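Local coordinates for protein transcriptional regulator, GntR family (Thermotoga maritima, PDB 3SXM) that probably regulates transcription by binding DNA, this chain being its FCD domain, an all-helical module with a metal site left empty in this structure, at residues 19-31 with 109-123. The protein carries 3 engineered substitutions. Residues are numbered along the deposited sequence; the frame is centred on the assembly and turned at random. Where two conformers were deposited one is given.
Sequences EVFCLENYFDKIA and RIISGDKEGAIEKLK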
ATOM      1  N   GLU A  19       5.073   3.303  -1.316  1.00 11.85           N
ATOM      2  CA  GLU A  19       6.420   3.386  -1.929  1.00 11.74           C
ATOM      3  C   GLU A  19       7.174   2.078  -1.806  1.00 11.49           C
ATOM      4  O   GLU A  19       7.853   1.654  -2.739  1.00 12.78           O
ATOM      5  CB  GLU A  19       7.191   4.581  -1.354  1.00 12.39           C
ATOM      6  CG  GLU A  19       6.550   5.912  -1.582  1.00 12.72           C
ATOM      7  CD  GLU A  19       7.436   7.038  -1.109  1.00 14.86           C
ATOM      8  OE1 GLU A  19       8.661   6.784  -1.048  1.00 17.00           O
ATOM      9  OE2 GLU A  19       6.950   8.157  -0.844  1.00 14.64           O
ATOM     10  N   VAL A  20       7.128   1.442  -0.651  1.00 12.18           N
ATOM     11  CA  VAL A  20       7.832   0.183  -0.440  1.00 12.24           C
ATOM     12  C   VAL A  20       7.194  -0.891  -1.310  1.00 12.52           C
ATOM     13  O   VAL A  20       7.903  -1.704  -1.903  1.00 13.94           O
ATOM     14  CB  VAL A  20       7.870  -0.233   1.028  1.00 13.31           C
ATOM     15  CG1 VAL A  20       8.347  -1.697   1.188  1.00 17.90           C
ATOM     16  CG2 VAL A  20       8.745   0.752   1.843  1.00 16.43           C
ATOM     17  N   PHE A  21       5.854  -0.932  -1.397  1.00 11.00           N
ATOM     18  CA  PHE A  21       5.225  -1.904  -2.280  1.00 11.90           C
ATOM     19  C   PHE A  21       5.777  -1.746  -3.689  1.00 12.13           C
ATOM     20  O   PHE A  21       6.058  -2.743  -4.355  1.00 12.14           O
ATOM     21  CB  PHE A  21       3.688  -1.724  -2.311  1.00 14.04           C
ATOM     22  CG  PHE A  21       2.985  -2.716  -3.207  1.00 11.72           C
ATOM     23  CD1 PHE A  21       2.630  -3.953  -2.725  1.00 14.15           C
ATOM     24  CD2 PHE A  21       2.647  -2.411  -4.517  1.00 14.80           C
ATOM     25  CE1 PHE A  21       1.928  -4.861  -3.499  1.00 16.93           C
ATOM     26  CE2 PHE A  21       2.030  -3.353  -5.312  1.00 14.86           C
ATOM     27  CZ  PHE A  21       1.665  -4.550  -4.805  1.00 13.54           C
ATOM     28  N   CYS A  22       5.828  -0.528  -4.201  1.00 12.98           N
ATOM     29  CA  CYS A  22       6.270  -0.325  -5.592  1.00 12.29           C
ATOM     30  C   CYS A  22       7.765  -0.626  -5.771  1.00 13.89           C
ATOM     31  O   CYS A  22       8.167  -1.272  -6.743  1.00 13.86           O
ATOM     32  CB  CYS A  22       5.911   1.066  -6.082  1.00 12.83           C
ATOM     33  SG  CYS A  22       4.137   1.321  -6.237  1.00 14.45           S
ATOM     34  N   LEU A  23       8.607  -0.144  -4.855  1.00 13.62           N
ATOM     35  CA  LEU A  23      10.024  -0.500  -4.907  1.00 13.94           C
ATOM     36  C   LEU A  23      10.268  -2.015  -4.885  1.00 14.13           C
ATOM     37  O   LEU A  23      11.106  -2.559  -5.651  1.00 17.84           O
ATOM     38  CB  LEU A  23      10.816   0.202  -3.755  1.00 14.45           C
ATOM     39  CG  LEU A  23      12.338  -0.024  -3.767  1.00 15.17           C
ATOM     40  CD1 LEU A  23      13.014   0.416  -5.080  1.00 14.30           C
ATOM     41  CD2 LEU A  23      12.918   0.681  -2.533  1.00 17.74           C
ATOM     42  N   GLU A  24       9.568  -2.740  -4.018  1.00 13.65           N
ATOM     43  CA  GLU A  24       9.722  -4.169  -3.892  0.53 16.71           C
ATOM     44  C   GLU A  24       9.285  -4.879  -5.172  1.00 18.39           C
ATOM     45  O   GLU A  24       9.958  -5.791  -5.656  1.00 21.45           O
ATOM     46  CB  GLU A  24       8.816  -4.653  -2.731  0.53 13.07           C
ATOM     47  CG  GLU A  24       9.406  -4.534  -1.336  0.53 25.63           C
ATOM     48  CD  GLU A  24       8.509  -4.992  -0.155  0.53 36.69           C
ATOM     49  OE1 GLU A  24       9.062  -5.242   0.955  0.53 33.00           O
ATOM     50  OE2 GLU A  24       7.268  -5.054  -0.310  0.53 40.04           O
ATOM     51  N   ASN A  25       8.155  -4.516  -5.712  1.00 15.09           N
ATOM     52  CA  ASN A  25       7.583  -5.241  -6.820  1.00 14.33           C
ATOM     53  C   ASN A  25       8.011  -4.783  -8.222  1.00 15.99           C
ATOM     54  O   ASN A  25       7.816  -5.471  -9.153  1.00 17.69           O
ATOM     55  CB  ASN A  25       6.054  -5.241  -6.691  1.00 14.65           C
ATOM     56  CG  ASN A  25       5.569  -6.046  -5.529  1.00 19.71           C
ATOM     57  OD1 ASN A  25       5.176  -5.554  -4.509  1.00 21.46           O
ATOM     58  ND2 ASN A  25       5.658  -7.298  -5.682  1.00 21.13           N
ATOM     59  N   TYR A  26       8.624  -3.623  -8.323  1.00 14.23           N
ATOM     60  CA  TYR A  26       9.063  -3.055  -9.600  1.00 15.25           C
ATOM     61  C   TYR A  26      10.547  -2.684  -9.554  1.00 16.59           C
ATOM     62  O   TYR A  26      11.015  -1.870 -10.324  1.00 15.67           O
ATOM     63  CB  TYR A  26       8.148  -1.900 -10.054  1.00 13.18           C
ATOM     64  CG  TYR A  26       6.759  -2.393 -10.279  1.00 14.54           C
ATOM     65  CD1 TYR A  26       6.443  -2.968 -11.467  1.00 16.22           C
ATOM     66  CD2 TYR A  26       5.835  -2.432  -9.255  1.00 16.27           C
ATOM     67  CE1 TYR A  26       5.189  -3.505 -11.688  1.00 17.20           C
ATOM     68  CE2 TYR A  26       4.564  -2.954  -9.473  1.00 13.99           C
ATOM     69  CZ  TYR A  26       4.261  -3.523 -10.661  1.00 16.07           C
ATOM     70  OH  TYR A  26       3.001  -4.097 -10.907  1.00 19.28           O
ATOM     71  N   PHE A  27      11.281  -3.305  -8.618  1.00 15.74           N
ATOM     72  CA  PHE A  27      12.679  -3.044  -8.418  1.00 14.33           C
ATOM     73  C   PHE A  27      13.504  -2.970  -9.695  1.00 16.15           C
ATOM     74  O   PHE A  27      14.265  -1.999  -9.870  1.00 16.56           O
ATOM     75  CB  PHE A  27      13.284  -4.064  -7.455  1.00 14.13           C
ATOM     76  CG  PHE A  27      14.725  -3.795  -7.103  1.00 13.93           C
ATOM     77  CD1 PHE A  27      15.035  -2.849  -6.170  1.00 15.95           C
ATOM     78  CD2 PHE A  27      15.742  -4.445  -7.734  1.00 15.77           C
ATOM     79  CE1 PHE A  27      16.373  -2.589  -5.852  1.00 17.49           C
ATOM     80  CE2 PHE A  27      17.070  -4.186  -7.418  1.00 23.46           C
ATOM     81  CZ  PHE A  27      17.368  -3.233  -6.490  1.00 19.68           C
ATOM     82  N   ASP A  28      13.409  -3.962 -10.573  1.00 17.33           N
ATOM     83  CA  ASP A  28      14.266  -3.949 -11.750  1.00 18.76           C
ATOM     84  C   ASP A  28      13.900  -2.828 -12.693  1.00 18.05           C
ATOM     85  O   ASP A  28      14.800  -2.245 -13.342  1.00 19.23           O
ATOM     86  CB  ASP A  28      14.176  -5.302 -12.499  1.00 22.59           C
ATOM     87  CG  ASP A  28      14.763  -6.457 -11.710  1.00 24.22           C
ATOM     88  OD1 ASP A  28      15.568  -6.274 -10.791  1.00 25.71           O
ATOM     89  OD2 ASP A  28      14.480  -7.631 -12.098  1.00 29.92           O
ATOM     90  N   LYS A  29      12.606  -2.524 -12.835  1.00 17.66           N
ATOM     91  CA  LYS A  29      12.186  -1.403 -13.661  1.00 15.68           C
ATOM     92  C   LYS A  29      12.744  -0.073 -13.134  1.00 19.79           C
ATOM     93  O   LYS A  29      13.217   0.773 -13.895  1.00 18.69           O
ATOM     94  CB  LYS A  29      10.648  -1.333 -13.758  1.00 18.99           C
ATOM     95  CG  LYS A  29      10.162  -0.207 -14.630  1.00 22.59           C
ATOM     96  CD  LYS A  29       8.751  -0.426 -15.127  1.00 38.67           C
ATOM     97  CE  LYS A  29       8.102   0.856 -15.635  1.00 56.71           C
ATOM     98  NZ  LYS A  29       7.948   0.932 -17.115  1.00 77.40           N
ATOM     99  N   ILE A  30      12.665   0.093 -11.833  1.00 15.63           N
ATOM    100  CA  ILE A  30      13.212   1.287 -11.197  1.00 14.93           C
ATOM    101  C   ILE A  30      14.731   1.352 -11.418  1.00 14.16           C
ATOM    102  O   ILE A  30      15.269   2.373 -11.873  1.00 15.54           O
ATOM    103  CB  ILE A  30      12.835   1.365  -9.704  1.00 13.40           C
ATOM    104  CG1 ILE A  30      11.318   1.519  -9.545  1.00 13.02           C
ATOM    105  CG2 ILE A  30      13.611   2.485  -9.059  1.00 13.93           C
ATOM    106  CD1 ILE A  30      10.825   1.137  -8.177  1.00 14.52           C
ATOM    107  N   ALA A  31      15.413   0.255 -11.171  1.00 13.89           N
ATOM    108  CA  ALA A  31      16.869   0.197 -11.297  1.00 14.72           C
ATOM    109  C   ALA A  31      17.346   0.502 -12.688  1.00 18.49           C
ATOM    110  O   ALA A  31      18.444   1.051 -12.868  1.00 20.21           O
ATOM    111  CB  ALA A  31      17.410  -1.148 -10.884  1.00 16.46           C
ATOM    112  N   ARG A 109      22.126   1.803  -3.664  1.00 17.71           N
ATOM    113  CA  ARG A 109      21.699   0.421  -3.328  1.00 15.93           C
ATOM    114  C   ARG A 109      20.870  -0.138  -4.458  1.00 18.33           C
ATOM    115  O   ARG A 109      20.987  -1.308  -4.826  1.00 18.53           O
ATOM    116  CB  ARG A 109      20.934   0.369  -2.005  1.00 17.49           C
ATOM    117  CG  ARG A 109      21.835   0.658  -0.779  1.00 18.11           C
ATOM    118  CD  ARG A 109      21.100   0.488   0.534  1.00 16.95           C
ATOM    119  NE  ARG A 109      21.910   0.959   1.679  1.00 18.43           N
ATOM    120  CZ  ARG A 109      21.600   0.787   2.948  1.00 25.62           C
ATOM    121  NH1 ARG A 109      20.492   0.156   3.290  1.00 19.88           N
ATOM    122  NH2 ARG A 109      22.373   1.290   3.884  1.00 23.22           N
ATOM    123  N   ILE A 110      19.966   0.663  -4.974  1.00 16.60           N
ATOM    124  CA  ILE A 110      19.126   0.247  -6.095  1.00 14.81           C
ATOM    125  C   ILE A 110      19.987  -0.092  -7.324  1.00 16.83           C
ATOM    126  O   ILE A 110      19.849  -1.208  -7.924  1.00 18.79           O
ATOM    127  CB  ILE A 110      18.044   1.312  -6.460  1.00 14.77           C
ATOM    128  CG1 ILE A 110      17.068   1.529  -5.296  1.00 14.92           C
ATOM    129  CG2 ILE A 110      17.319   0.894  -7.731  1.00 18.65           C
ATOM    130  CD1 ILE A 110      16.167   2.752  -5.511  1.00 13.89           C
ATOM    131  N   ILE A 111      20.814   0.821  -7.746  1.00 18.19           N
ATOM    132  CA  ILE A 111      21.682   0.611  -8.892  1.00 20.05           C
ATOM    133  C   ILE A 111      22.579  -0.587  -8.763  1.00 25.04           C
ATOM    134  O   ILE A 111      22.845  -1.242  -9.711  1.00 31.25           O
ATOM    135  CB  ILE A 111      22.634   1.770  -9.038  1.00 37.35           C
ATOM    136  CG1 ILE A 111      21.899   2.996  -9.462  1.00 37.04           C
ATOM    137  CG2 ILE A 111      23.700   1.456 -10.010  1.00 53.53           C
ATOM    138  CD1 ILE A 111      22.838   4.161  -9.555  1.00 33.26           C
ATOM    139  N   SER A 112      23.075  -0.841  -7.590  1.00 22.48           N
ATOM    140  CA  SER A 112      23.996  -1.945  -7.393  1.00 28.48           C
ATOM    141  C   SER A 112      23.289  -3.312  -7.214  1.00 21.39           C
ATOM    142  O   SER A 112      23.937  -4.356  -7.073  1.00 25.42           O
ATOM    143  CB  SER A 112      24.928  -1.642  -6.231  1.00 27.21           C
ATOM    144  OG  SER A 112      24.216  -1.700  -5.043  1.00 32.96           O
ATOM    145  N   GLY A 113      21.963  -3.317  -7.230  1.00 19.45           N
ATOM    146  CA  GLY A 113      21.203  -4.560  -7.167  1.00 20.11           C
ATOM    147  C   GLY A 113      20.860  -5.060  -5.779  1.00 26.04           C
ATOM    148  O   GLY A 113      20.400  -6.201  -5.600  1.00 26.88           O
ATOM    149  N   ASP A 114      21.114  -4.224  -4.783  1.00 19.99           N
ATOM    150  CA  ASP A 114      20.882  -4.560  -3.376  1.00 19.63           C
ATOM    151  C   ASP A 114      19.431  -4.223  -3.046  1.00 20.04           C
ATOM    152  O   ASP A 114      19.113  -3.173  -2.445  1.00 19.57           O
ATOM    153  CB  ASP A 114      21.868  -3.749  -2.524  1.00 20.46           C
ATOM    154  CG  ASP A 114      21.749  -4.031  -1.043  1.00 24.92           C
ATOM    155  OD1 ASP A 114      21.042  -4.991  -0.686  1.00 22.58           O
ATOM    156  OD2 ASP A 114      22.318  -3.218  -0.284  1.00 25.01           O
ATOM    157  N   LYS A 115      18.526  -5.097  -3.456  1.00 19.26           N
ATOM    158  CA  LYS A 115      17.113  -4.863  -3.274  1.00 17.45           C
ATOM    159  C   LYS A 115      16.712  -4.831  -1.787  1.00 20.00           C
ATOM    160  O   LYS A 115      15.993  -3.915  -1.351  1.00 17.40           O
ATOM    161  CB  LYS A 115      16.332  -5.955  -4.040  1.00 18.77           C
ATOM    162  CG  LYS A 115      14.863  -5.883  -3.907  1.00 19.89           C
ATOM    163  CD  LYS A 115      14.126  -6.946  -4.781  1.00 24.12           C
ATOM    164  CE  LYS A 115      12.716  -6.882  -4.489  1.00 28.71           C
ATOM    165  NZ  LYS A 115      11.962  -8.028  -5.139  1.00 35.25           N
ATOM    166  N   GLU A 116      17.214  -5.797  -0.999  1.00 20.24           N
ATOM    167  CA  GLU A 116      16.876  -5.858   0.401  1.00 18.83           C
ATOM    168  C   GLU A 116      17.371  -4.557   1.090  1.00 20.39           C
ATOM    169  O   GLU A 116      16.646  -3.932   1.860  1.00 19.29           O
ATOM    170  CB  GLU A 116      17.524  -7.096   1.066  1.00 31.07           C
ATOM    171  CG  GLU A 116      16.751  -7.632   2.247  1.00 58.48           C
ATOM    172  CD  GLU A 116      17.455  -8.785   2.978  1.00 62.87           C
ATOM    173  OE1 GLU A 116      18.604  -9.133   2.625  1.00 52.76           O
ATOM    174  OE2 GLU A 116      16.840  -9.346   3.911  1.00 64.32           O
ATOM    175  N   GLY A 117      18.583  -4.162   0.786  1.00 19.21           N
ATOM    176  CA  GLY A 117      19.169  -2.965   1.382  1.00 18.39           C
ATOM    177  C   GLY A 117      18.451  -1.713   0.912  1.00 16.97           C
ATOM    178  O   GLY A 117      18.289  -0.762   1.677  1.00 17.08           O
ATOM    179  N   ALA A 118      17.986  -1.674  -0.331  1.00 17.82           N
ATOM    180  CA  ALA A 118      17.243  -0.511  -0.799  1.00 15.03           C
ATOM    181  C   ALA A 118      15.929  -0.335  -0.071  1.00 14.61           C
ATOM    182  O   ALA A 118      15.592   0.781   0.324  1.00 14.58           O
ATOM    183  CB  ALA A 118      16.988  -0.566  -2.278  1.00 15.82           C
ATOM    184  N   ILE A 119      15.216  -1.441   0.144  1.00 15.74           N
ATOM    185  CA  ILE A 119      13.962  -1.373   0.882  1.00 14.03           C
ATOM    186  C   ILE A 119      14.222  -0.912   2.297  1.00 16.49           C
ATOM    187  O   ILE A 119      13.529  -0.050   2.829  1.00 16.58           O
ATOM    188  CB  ILE A 119      13.281  -2.748   0.832  1.00 16.91           C
ATOM    189  CG1 ILE A 119      12.829  -3.042  -0.603  1.00 18.74           C
ATOM    190  CG2 ILE A 119      12.067  -2.761   1.793  1.00 16.39           C
ATOM    191  CD1 ILE A 119      12.555  -4.539  -0.845  1.00 23.52           C
ATOM    192  N   GLU A 120      15.278  -1.431   2.904  1.00 16.04           N
ATOM    193  CA  GLU A 120      15.647  -0.996   4.258  1.00 18.59           C
ATOM    194  C   GLU A 120      15.926   0.506   4.288  1.00 19.65           C
ATOM    195  O   GLU A 120      15.483   1.201   5.195  1.00 17.77           O
ATOM    196  CB  GLU A 120      16.878  -1.735   4.795  1.00 20.19           C
ATOM    197  CG  GLU A 120      16.647  -3.176   5.150  1.00 24.84           C
ATOM    198  CD  GLU A 120      17.923  -3.882   5.608  1.00 26.72           C
ATOM    199  OE1 GLU A 120      18.988  -3.223   5.802  1.00 30.48           O
ATOM    200  OE2 GLU A 120      17.865  -5.109   5.791  1.00 28.87           O
ATOM    201  N   LYS A 121      16.664   1.009   3.309  1.00 15.83           N
ATOM    202  CA  LYS A 121      17.033   2.429   3.315  1.00 16.97           C
ATOM    203  C   LYS A 121      15.819   3.340   3.104  1.00 17.08           C
ATOM    204  O   LYS A 121      15.741   4.412   3.706  1.00 16.42           O
ATOM    205  CB  LYS A 121      18.099   2.741   2.248  1.00 16.87           C
ATOM    206  CG  LYS A 121      18.756   4.114   2.354  1.00 19.71           C
ATOM    207  CD  LYS A 121      19.640   4.176   3.660  1.00 25.59           C
ATOM    208  CE  LYS A 121      20.453   5.410   3.797  1.00 33.68           C
ATOM    209  NZ  LYS A 121      21.121   5.349   5.161  1.00 27.51           N
ATOM    210  N   LEU A 122      14.893   2.935   2.249  1.00 14.22           N
ATOM    211  CA  LEU A 122      13.687   3.686   2.031  1.00 12.54           C
ATOM    212  C   LEU A 122      12.878   3.775   3.354  1.00 12.92           C
ATOM    213  O   LEU A 122      12.412   4.854   3.731  1.00 14.54           O
ATOM    214  CB  LEU A 122      12.887   3.085   0.861  1.00 15.34           C
ATOM    215  CG  LEU A 122      11.504   3.734   0.655  1.00 13.17           C
ATOM    216  CD1 LEU A 122      11.597   5.208   0.408  1.00 12.01           C
ATOM    217  CD2 LEU A 122      10.766   3.107  -0.519  1.00 14.73           C
ATOM    218  N   LYS A 123      12.697   2.653   4.032  1.00 14.20           N
ATOM    219  CA  LYS A 123      11.953   2.597   5.303  1.00 17.14           C
ATOM    220  C   LYS A 123      12.683   3.469   6.322  1.00 15.50           C
ATOM    221  O   LYS A 123      12.049   4.239   7.020  1.00 17.75           O
ATOM    222  CB  LYS A 123      11.833   1.177   5.838  1.00 17.22           C
ATOM    223  CG  LYS A 123      10.872   0.310   5.031  1.00 18.05           C
ATOM    224  CD  LYS A 123      10.868  -1.104   5.594  1.00 19.88           C
ATOM    225  CE  LYS A 123       9.912  -1.968   4.827  1.00 24.49           C
ATOM    226  NZ  LYS A 123       9.957  -3.423   5.207  1.00 30.48           N
TER
HETATM  227  O   HOH W   1       7.900  -4.587   3.685  0.99 26.75           O
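Helix 19-25 and helix 115-123 pack antiparallel, their axes 10.1 Å apart at closest approach and at 167°; V20 faces I119 and F27 faces K115. Y26 occupies the N-cap position of helix 27-31, while G113, with positive phi in a Schellman motif, and D114, whose OD1 accepts from G117 N, link helix 109-111 to helix 115-123. F27, its CG anti to the backbone N (chi1 -175°), turns one ring face to K115, whose CB stands 3.7 Å from the ring centroid, 6° off the normal, a CH-pi contact. The ring's CE1 also meets CG2 of I110 and, at the edge, CB of A118. With an alanine in place of F27, the face against the K115 chain would be lost and a gap beside A118 and I110 would probably open, leaving the lysine freer to turn. Extended across the ring, K115 carries NZ to E24 O, a weak 3.0 Å hydrogen bond at the end of helix 19-25. Two knobs interlock: L23 enters between I110, A118, I119 and L122, its CD2 3.8 Å from L122 CD2, and I110 enters between L23, F27, I30 and A31, CG2 lying 3.8 Å from A31 CB. The two methyls of V20 divide the work, CG1 on I119 and CG2 on L122 and K123; beside V20 a water bridges E24 OE1 and K123 NZ. E19 OE1 lies beside L122 CD1 but bonds to H63, a zinc ligand when metal is bound, so E19 probably acts as a second-shell residue of that site. Helix 51-68 borders this core through F66, on I30 and I110, and H63, on L122; L36 of helix 34-44 also touches I110.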